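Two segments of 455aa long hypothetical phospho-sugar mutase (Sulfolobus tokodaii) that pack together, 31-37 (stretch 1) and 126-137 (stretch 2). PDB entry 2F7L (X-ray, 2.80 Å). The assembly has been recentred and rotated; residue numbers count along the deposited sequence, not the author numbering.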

ATOM      1  N   GLY A  31      11.889  -2.145 -20.972  1.00 19.13           N
ATOM      2  CA  GLY A  31      11.552  -2.938 -22.128  1.00 20.13           C
ATOM      3  C   GLY A  31      12.633  -3.952 -22.448  1.00 21.66           C
ATOM      4  O   GLY A  31      12.343  -5.112 -22.794  1.00 22.77           O
ATOM      5  N   THR A  32      13.885  -3.528 -22.347  1.00 20.63           N
ATOM      6  CA  THR A  32      14.961  -4.437 -22.633  1.00 20.82           C
ATOM      7  C   THR A  32      14.925  -5.560 -21.597  1.00 22.29           C
ATOM      8  O   THR A  32      15.194  -6.718 -21.911  1.00 22.94           O
ATOM      9  CB  THR A  32      16.307  -3.721 -22.584  1.00 20.44           C
ATOM     10  OG1 THR A  32      16.382  -2.777 -23.660  1.00 19.27           O
ATOM     11  CG2 THR A  32      17.424  -4.716 -22.697  1.00 18.62           C
ATOM     12  N   PHE A  33      14.576  -5.211 -20.365  1.00 22.56           N
ATOM     13  CA  PHE A  33      14.489  -6.164 -19.269  1.00 23.09           C
ATOM     14  C   PHE A  33      13.438  -7.264 -19.483  1.00 24.04           C
ATOM     15  O   PHE A  33      13.652  -8.426 -19.142  1.00 23.39           O
ATOM     16  CB  PHE A  33      14.164  -5.404 -17.996  1.00 23.43           C
ATOM     17  CG  PHE A  33      13.731  -6.277 -16.868  1.00 24.40           C
ATOM     18  CD1 PHE A  33      14.664  -7.007 -16.141  1.00 23.73           C
ATOM     19  CD2 PHE A  33      12.381  -6.350 -16.508  1.00 25.42           C
ATOM     20  CE1 PHE A  33      14.270  -7.795 -15.067  1.00 24.45           C
ATOM     21  CE2 PHE A  33      11.971  -7.144 -15.425  1.00 25.76           C
ATOM     22  CZ  PHE A  33      12.919  -7.865 -14.707  1.00 24.93           C
ATOM     23  N   PHE A  34      12.286  -6.883 -20.025  1.00 25.21           N
ATOM     24  CA  PHE A  34      11.211  -7.839 -20.281  1.00 25.50           C
ATOM     25  C   PHE A  34      11.480  -8.631 -21.564  1.00 25.68           C
ATOM     26  O   PHE A  34      10.972  -9.732 -21.726  1.00 26.59           O
ATOM     27  CB  PHE A  34       9.860  -7.119 -20.409  1.00 24.14           C
ATOM     28  CG  PHE A  34       9.227  -6.743 -19.102  1.00 22.70           C
ATOM     29  CD1 PHE A  34       8.815  -7.716 -18.206  1.00 21.18           C
ATOM     30  CD2 PHE A  34       8.974  -5.397 -18.796  1.00 23.67           C
ATOM     31  CE1 PHE A  34       8.149  -7.375 -17.018  1.00 21.85           C
ATOM     32  CE2 PHE A  34       8.309  -5.030 -17.607  1.00 23.20           C
ATOM     33  CZ  PHE A  34       7.892  -6.031 -16.714  1.00 22.49           C
ATOM     34  N   GLY A  35      12.257  -8.072 -22.479  1.00 25.49           N
ATOM     35  CA  GLY A  35      12.548  -8.788 -23.703  1.00 26.73           C
ATOM     36  C   GLY A  35      11.682  -8.426 -24.892  1.00 28.33           C
ATOM     37  O   GLY A  35      10.607  -7.831 -24.746  1.00 29.21           O
ATOM     38  N   LYS A  36      12.154  -8.781 -26.084  1.00 29.04           N
ATOM     39  CA  LYS A  36      11.424  -8.489 -27.317  1.00 29.97           C
ATOM     40  C   LYS A  36      10.168  -9.339 -27.387  1.00 30.46           C
ATOM     41  O   LYS A  36      10.178 -10.482 -26.947  1.00 31.39           O
ATOM     42  CB  LYS A  36      12.302  -8.776 -28.536  1.00 29.91           C
ATOM     43  CG  LYS A  36      13.569  -7.958 -28.604  1.00 31.17           C
ATOM     44  CD  LYS A  36      14.451  -8.447 -29.735  1.00 32.61           C
ATOM     45  CE  LYS A  36      15.691  -7.577 -29.898  1.00 34.17           C
ATOM     46  NZ  LYS A  36      16.323  -7.739 -31.255  1.00 35.02           N
ATOM     47  N   ASN A  37       9.092  -8.772 -27.933  1.00 31.01           N
ATOM     48  CA  ASN A  37       7.804  -9.453 -28.078  1.00 30.81           C
ATOM     49  C   ASN A  37       7.095  -9.760 -26.774  1.00 30.71           C
ATOM     50  O   ASN A  37       6.176 -10.577 -26.748  1.00 31.14           O
ATOM     51  CB  ASN A  37       7.976 -10.749 -28.835  1.00 31.71           C
ATOM     52  CG  ASN A  37       8.533 -10.535 -30.192  1.00 33.54           C
ATOM     53  OD1 ASN A  37       9.479 -11.212 -30.599  1.00 36.23           O
ATOM     54  ND2 ASN A  37       7.955  -9.594 -30.923  1.00 33.62           N
ATOM     55  N   ASP A 126      21.092  -1.255 -14.046  1.00 32.17           N
ATOM     56  CA  ASP A 126      22.330  -1.480 -14.792  1.00 32.09           C
ATOM     57  C   ASP A 126      22.096  -1.154 -16.262  1.00 31.13           C
ATOM     58  O   ASP A 126      22.870  -0.412 -16.863  1.00 31.18           O
ATOM     59  CB  ASP A 126      22.798  -2.937 -14.679  1.00 34.39           C
ATOM     60  CG  ASP A 126      24.099  -3.191 -15.460  1.00 37.12           C
ATOM     61  OD1 ASP A 126      25.117  -2.555 -15.101  1.00 38.60           O
ATOM     62  OD2 ASP A 126      24.111  -4.001 -16.428  1.00 37.01           O
ATOM     63  N   LEU A 127      21.039  -1.735 -16.838  1.00 29.58           N
ATOM     64  CA  LEU A 127      20.662  -1.497 -18.231  1.00 27.67           C
ATOM     65  C   LEU A 127      20.549  -0.010 -18.478  1.00 27.46           C
ATOM     66  O   LEU A 127      21.110   0.518 -19.432  1.00 27.75           O
ATOM     67  CB  LEU A 127      19.329  -2.167 -18.545  1.00 25.58           C
ATOM     68  CG  LEU A 127      19.446  -3.686 -18.479  1.00 24.16           C
ATOM     69  CD1 LEU A 127      18.108  -4.335 -18.653  1.00 22.32           C
ATOM     70  CD2 LEU A 127      20.412  -4.137 -19.556  1.00 23.95           C
ATOM     71  N   PHE A 128      19.828   0.668 -17.603  1.00 27.85           N
ATOM     72  CA  PHE A 128      19.665   2.103 -17.717  1.00 28.87           C
ATOM     73  C   PHE A 128      21.031   2.788 -17.800  1.00 29.43           C
ATOM     74  O   PHE A 128      21.301   3.499 -18.768  1.00 30.31           O
ATOM     75  CB  PHE A 128      18.866   2.621 -16.519  1.00 29.35           C
ATOM     76  CG  PHE A 128      18.663   4.109 -16.505  1.00 29.32           C
ATOM     77  CD1 PHE A 128      19.653   4.956 -16.000  1.00 29.62           C
ATOM     78  CD2 PHE A 128      17.470   4.664 -16.975  1.00 29.07           C
ATOM     79  CE1 PHE A 128      19.463   6.332 -15.961  1.00 30.23           C
ATOM     80  CE2 PHE A 128      17.253   6.048 -16.947  1.00 29.34           C
ATOM     81  CZ  PHE A 128      18.252   6.885 -16.438  1.00 30.67           C
ATOM     82  N   PHE A 129      21.905   2.556 -16.820  1.00 29.19           N
ATOM     83  CA  PHE A 129      23.229   3.194 -16.822  1.00 29.11           C
ATOM     84  C   PHE A 129      24.223   2.760 -17.910  1.00 28.96           C
ATOM     85  O   PHE A 129      24.949   3.587 -18.447  1.00 28.49           O
ATOM     86  CB  PHE A 129      23.871   3.064 -15.440  1.00 29.86           C
ATOM     87  CG  PHE A 129      23.123   3.812 -14.352  1.00 30.92           C
ATOM     88  CD1 PHE A 129      22.900   5.187 -14.460  1.00 30.42           C
ATOM     89  CD2 PHE A 129      22.602   3.136 -13.249  1.00 31.12           C
ATOM     90  CE1 PHE A 129      22.167   5.875 -13.492  1.00 30.74           C
ATOM     91  CE2 PHE A 129      21.858   3.820 -12.263  1.00 32.11           C
ATOM     92  CZ  PHE A 129      21.642   5.188 -12.387  1.00 31.43           C
ATOM     93  N   THR A 130      24.258   1.479 -18.244  1.00 28.96           N
ATOM     94  CA  THR A 130      25.159   0.998 -19.284  1.00 29.54           C
ATOM     95  C   THR A 130      24.513   1.191 -20.654  1.00 29.56           C
ATOM     96  O   THR A 130      25.141   0.980 -21.688  1.00 27.17           O
ATOM     97  CB  THR A 130      25.408  -0.492 -19.152  1.00 31.09           C
ATOM     98  OG1 THR A 130      24.137  -1.165 -19.201  1.00 32.02           O
ATOM     99  CG2 THR A 130      26.157  -0.822 -17.849  1.00 31.31           C
ATOM    100  N   GLU A 131      23.235   1.551 -20.637  1.00 30.40           N
ATOM    101  CA  GLU A 131      22.456   1.756 -21.853  1.00 31.72           C
ATOM    102  C   GLU A 131      22.464   0.561 -22.816  1.00 31.05           C
ATOM    103  O   GLU A 131      22.494   0.749 -24.028  1.00 30.92           O
ATOM    104  CB  GLU A 131      22.925   3.031 -22.586  1.00 32.24           C
ATOM    105  CG  GLU A 131      23.234   4.167 -21.629  1.00 35.45           C
ATOM    106  CD  GLU A 131      23.077   5.559 -22.237  1.00 36.78           C
ATOM    107  OE1 GLU A 131      23.612   5.799 -23.330  1.00 37.19           O
ATOM    108  OE2 GLU A 131      22.432   6.429 -21.605  1.00 37.64           O
ATOM    109  N   ARG A 132      22.454  -0.659 -22.287  1.00 31.11           N
ATOM    110  CA  ARG A 132      22.406  -1.854 -23.149  1.00 31.39           C
ATOM    111  C   ARG A 132      20.920  -2.076 -23.476  1.00 31.26           C
ATOM    112  O   ARG A 132      20.205  -2.734 -22.734  1.00 30.93           O
ATOM    113  CB  ARG A 132      22.948  -3.099 -22.432  1.00 30.88           C
ATOM    114  CG  ARG A 132      24.387  -3.022 -22.004  1.00 31.37           C
ATOM    115  CD  ARG A 132      24.933  -4.405 -21.636  1.00 32.66           C
ATOM    116  NE  ARG A 132      24.100  -5.124 -20.663  1.00 32.49           N
ATOM    117  CZ  ARG A 132      23.968  -4.820 -19.370  1.00 30.79           C
ATOM    118  NH1 ARG A 132      24.611  -3.800 -18.830  1.00 31.06           N
ATOM    119  NH2 ARG A 132      23.167  -5.544 -18.613  1.00 30.22           N
ATOM    120  N   PHE A 133      20.458  -1.528 -24.587  1.00 31.11           N
ATOM    121  CA  PHE A 133      19.058  -1.646 -24.937  1.00 31.11           C
ATOM    122  C   PHE A 133      18.721  -2.493 -26.155  1.00 31.64           C
ATOM    123  O   PHE A 133      19.312  -2.330 -27.206  1.00 32.13           O
ATOM    124  CB  PHE A 133      18.482  -0.250 -25.156  1.00 29.44           C
ATOM    125  CG  PHE A 133      18.641   0.664 -23.987  1.00 28.84           C
ATOM    126  CD1 PHE A 133      18.402   0.211 -22.688  1.00 28.72           C
ATOM    127  CD2 PHE A 133      18.962   2.005 -24.185  1.00 28.22           C
ATOM    128  CE1 PHE A 133      18.474   1.080 -21.608  1.00 28.03           C
ATOM    129  CE2 PHE A 133      19.040   2.882 -23.119  1.00 27.79           C
ATOM    130  CZ  PHE A 133      18.794   2.424 -21.824  1.00 28.32           C
ATOM    131  N   ASN A 134      17.748  -3.382 -26.032  1.00 32.34           N
ATOM    132  CA  ASN A 134      17.369  -4.164 -27.196  1.00 32.74           C
ATOM    133  C   ASN A 134      16.711  -3.268 -28.219  1.00 32.08           C
ATOM    134  O   ASN A 134      15.545  -3.470 -28.547  1.00 32.94           O
ATOM    135  CB  ASN A 134      16.389  -5.268 -26.832  1.00 34.12           C
ATOM    136  CG  ASN A 134      17.028  -6.328 -26.003  1.00 36.30           C
ATOM    137  OD1 ASN A 134      18.242  -6.538 -26.098  1.00 36.48           O
ATOM    138  ND2 ASN A 134      16.228  -7.026 -25.191  1.00 37.74           N
ATOM    139  N   THR A 135      17.439  -2.270 -28.709  1.00 30.72           N
ATOM    140  CA  THR A 135      16.890  -1.377 -29.723  1.00 29.78           C
ATOM    141  C   THR A 135      16.737  -2.251 -30.951  1.00 29.73           C
ATOM    142  O   THR A 135      17.650  -2.991 -31.316  1.00 29.71           O
ATOM    143  CB  THR A 135      17.835  -0.198 -30.004  1.00 29.11           C
ATOM    144  OG1 THR A 135      17.897   0.639 -28.849  1.00 29.33           O
ATOM    145  CG2 THR A 135      17.328   0.641 -31.143  1.00 29.36           C
ATOM    146  N   ILE A 136      15.573  -2.181 -31.578  1.00 29.44           N
ATOM    147  CA  ILE A 136      15.311  -3.021 -32.732  1.00 29.40           C
ATOM    148  C   ILE A 136      15.445  -2.320 -34.078  1.00 30.13           C
ATOM    149  O   ILE A 136      15.404  -1.084 -34.165  1.00 28.84           O
ATOM    150  CB  ILE A 136      13.895  -3.640 -32.622  1.00 29.07           C
ATOM    151  CG1 ILE A 136      12.834  -2.524 -32.682  1.00 29.36           C
ATOM    152  CG2 ILE A 136      13.774  -4.411 -31.306  1.00 26.96           C
ATOM    153  CD1 ILE A 136      11.441  -2.991 -33.032  1.00 28.46           C
ATOM    154  N   GLU A 137      15.614  -3.133 -35.125  1.00 31.41           N
ATOM    155  CA  GLU A 137      15.731  -2.643 -36.506  1.00 32.23           C
ATOM    156  C   GLU A 137      14.468  -1.957 -36.977  1.00 31.45           C
ATOM    157  O   GLU A 137      13.364  -2.267 -36.535  1.00 30.80           O
ATOM    158  CB  GLU A 137      16.007  -3.787 -37.460  1.00 34.78           C
ATOM    159  CG  GLU A 137      17.401  -4.336 -37.405  1.00 40.21           C
ATOM    160  CD  GLU A 137      18.441  -3.287 -37.750  1.00 43.64           C
ATOM    161  OE1 GLU A 137      18.946  -2.623 -36.808  1.00 45.37           O
ATOM    162  OE2 GLU A 137      18.731  -3.113 -38.964  1.00 45.43           O
TER

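This is a small, mixed contact centred on Thr32 and Asn134, with one hydrogen bond and a few van der Waals contacts, in which the last turn of one helix and the loop after it lie against the end of a second helix and its following loop. The two stretches bury 376 Å² in all, both sides summed, and Thr32 contributes more than any other residue, with Asn134 next.

The backbones come closest where Thr32 CA lies 5.2 Å from Asn134 CA. There the CA-to-CB bond of Thr32 points toward stretch 2, and its m rotamer (chi1 -67°) places Thr32 OG1 2.8 Å from Asn134 N. With an N-H...O angle of 149°, the amide donates to the hydroxyl oxygen, so a helix side chain satisfies a backbone group of a loop. The methyl branch is also engaged: Thr32 CG2 packs 3.4 Å from Arg132 O and 4.1 Å from Leu127 CD1. By contrast, Thr32 O and Asn134 ND2, though 3.5 Å apart, have too poor an angle for a hydrogen bond.

Leu127, on the second helix, extends the apolar part of the contact. Leu127 CD1 lies 4.1 Å from Phe33 CB, yet the CA-to-CB bond of Phe33 points away overall, and no ring atom of Phe33 comes within 4.5 Å of Leu127 CD1.

Beyond the first helix, Gly35 breaks the helical pattern with positive phi (97°); at these angles a CB would jam against the preceding carbonyl oxygen. Lys36 then turns back toward stretch 2. Its extended chain brings Lys36 CE to 3.9 Å from Asn134 CB and 4.0 Å from Ile136 CG2, so the aliphatic chain of Lys36 lies against Asn134 and Ile136 at its CE end.

Within stretch 2, Arg132 folds back onto the helix: Arg132 NH1 and Asp126 OD2 form a salt bridge at 2.5 Å, a very short distance, tying the start of the loop to the preceding helix.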